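Local coordinates for protein polyphosphate kinase (Porphyromonas gingivalis, PDB 2O8R) that probably catalyses the reversible transfer of the terminal phosphate of ATP onto a growing chain of inorganic polyphosphate, using magnesium, at residues A[166-171]-A[222-227]. The protein carries 3 engineered substitutions. Residues are numbered along the deposited sequence; the frame is centred on the assembly and turned at random.
Sequences VRLKEK and PGYEVM
Glu-225 N donates to Lys-169 O over 2.7 Å, and Lys-169 N answers with a longer bond of 3.2 Å to Glu-225 O, so these two residues form a hydrogen-bonded antiparallel pair. Further along, Met-227 N reaches Arg-167 O at 2.9 Å. Between these bonds, Leu-168 and Val-226 make a non-hydrogen-bonded pair whose branched apolar side chains share one face of the sheet. There Leu-168 holds CD1 over the centre of the Tyr-224 ring, 4.3 Å above its plane, while its CB lies 3.7 Å from Tyr-224 CD1. Chi1 of -58° puts Tyr-224 CG anti to its carbonyl carbon; chi2 of -94° then sets the turn of the ring. Val-166 CG1 meets Val-226 CG1 at 3.8 Å, and Leu-217 of helix 217-220 packs on both valines, a setting in which compact branched apolar residues fit well. On the other face lie longer side chains: Met-227, present as selenomethionine, sets SE 3.9 Å from Lys-169 CB, and its CB lies at the edge of the Arg-167 guanidinium, whose cation-pi partner is Tyr-177. Lys-169 gives its aliphatic base to the contact while its end leads away. Past the strand end, the methylene CG of Glu-170 approaches Tyr-224 CE1 obliquely, and Lys-152 of the second subunit also packs on Tyr-224. This is antiparallel pairing of neighbouring strands, 163-169 and 225-235, within the mixed sheet of the polyphosphate kinase middle domain, with helix 217-220 against one face.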
# COMPACT_ATOMS: atom_id res chain seq x y z
N VAL A 166 5.57 -32.46 2.60
CA VAL A 166 5.21 -33.50 3.57
C VAL A 166 5.35 -34.89 2.95
O VAL A 166 4.90 -35.12 1.83
CB VAL A 166 3.73 -33.36 4.00
CG1 VAL A 166 3.35 -34.43 4.99
CG2 VAL A 166 3.45 -31.98 4.59
N ARG A 167 5.98 -35.81 3.68
CA ARG A 167 6.05 -37.21 3.28
C ARG A 167 4.96 -38.01 3.99
O ARG A 167 4.81 -37.93 5.21
CB ARG A 167 7.41 -37.79 3.64
CG ARG A 167 7.54 -39.27 3.40
CD ARG A 167 8.99 -39.69 3.41
NE ARG A 167 9.52 -39.83 4.76
CZ ARG A 167 10.79 -40.08 5.03
NH1 ARG A 167 11.67 -40.23 4.04
NH2 ARG A 167 11.20 -40.19 6.30
N LEU A 168 4.20 -38.80 3.22
CA LEU A 168 3.08 -39.56 3.78
C LEU A 168 3.15 -41.07 3.53
O LEU A 168 3.49 -41.51 2.43
CB LEU A 168 1.78 -39.01 3.21
CG LEU A 168 1.54 -37.52 3.43
CD1 LEU A 168 0.62 -36.97 2.35
CD2 LEU A 168 0.99 -37.26 4.82
N LYS A 169 2.81 -41.85 4.56
CA LYS A 169 2.59 -43.29 4.41
C LYS A 169 1.16 -43.61 4.81
O LYS A 169 0.69 -43.15 5.85
CB LYS A 169 3.57 -44.08 5.27
CG LYS A 169 3.77 -45.51 4.82
CD LYS A 169 4.33 -46.34 5.96
CE LYS A 169 3.86 -47.78 5.88
NZ LYS A 169 3.79 -48.42 7.23
N GLU A 170 0.48 -44.41 3.99
CA GLU A 170 -0.98 -44.52 4.03
C GLU A 170 -1.53 -45.54 5.04
O GLU A 170 -1.20 -45.49 6.22
CB GLU A 170 -1.47 -44.86 2.63
CG GLU A 170 -2.79 -44.23 2.25
CD GLU A 170 -3.10 -44.41 0.79
OE1 GLU A 170 -4.29 -44.34 0.42
OE2 GLU A 170 -2.15 -44.65 0.01
N LYS A 171 -2.40 -46.43 4.58
CA LYS A 171 -2.93 -47.52 5.40
C LYS A 171 -2.05 -48.75 5.30
O LYS A 171 -1.71 -49.38 6.31
CB LYS A 171 -4.37 -47.87 4.98
CG LYS A 171 -4.88 -49.22 5.49
CD LYS A 171 -5.06 -49.23 7.00
CE LYS A 171 -4.94 -50.63 7.58
NZ LYS A 171 -4.73 -50.58 9.05
N PRO A 222 -5.94 -36.99 7.28
CA PRO A 222 -6.47 -37.98 8.22
C PRO A 222 -6.18 -39.43 7.82
O PRO A 222 -5.89 -40.26 8.68
CB PRO A 222 -7.97 -37.71 8.20
CG PRO A 222 -8.22 -37.02 6.91
CD PRO A 222 -7.03 -36.17 6.70
N GLY A 223 -6.22 -39.73 6.53
CA GLY A 223 -5.98 -41.08 6.06
C GLY A 223 -4.53 -41.44 5.82
O GLY A 223 -4.24 -42.33 5.01
N TYR A 224 -3.62 -40.76 6.51
CA TYR A 224 -2.19 -41.06 6.39
C TYR A 224 -1.49 -40.95 7.72
O TYR A 224 -1.98 -40.30 8.64
CB TYR A 224 -1.49 -40.07 5.46
CG TYR A 224 -2.02 -39.99 4.06
CD1 TYR A 224 -1.47 -40.75 3.03
CD2 TYR A 224 -3.07 -39.13 3.75
CE1 TYR A 224 -1.96 -40.68 1.75
CE2 TYR A 224 -3.56 -39.05 2.46
CZ TYR A 224 -3.01 -39.82 1.46
OH TYR A 224 -3.50 -39.73 0.18
N GLU A 225 -0.33 -41.59 7.79
CA GLU A 225 0.61 -41.40 8.89
C GLU A 225 1.64 -40.37 8.41
O GLU A 225 2.43 -40.66 7.52
CB GLU A 225 1.28 -42.73 9.24
CG GLU A 225 1.62 -42.91 10.70
CD GLU A 225 0.39 -43.02 11.58
OE1 GLU A 225 0.39 -42.46 12.70
OE2 GLU A 225 -0.60 -43.66 11.15
N VAL A 226 1.59 -39.17 8.98
CA VAL A 226 2.45 -38.07 8.55
C VAL A 226 3.89 -38.34 8.99
O VAL A 226 4.19 -38.29 10.18
CB VAL A 226 2.00 -36.72 9.14
CG1 VAL A 226 2.80 -35.61 8.54
CG2 VAL A 226 0.51 -36.48 8.92
N MSE A 227 4.76 -38.61 8.03
CA MSE A 227 6.12 -39.08 8.34
C MSE A 227 7.08 -37.98 8.72
O MSE A 227 7.80 -38.08 9.71
CB MSE A 227 6.68 -39.92 7.20
CG MSE A 227 5.76 -41.08 6.83
SE MSE A 227 5.67 -42.53 8.15
CE MSE A 227 4.82 -41.74 9.72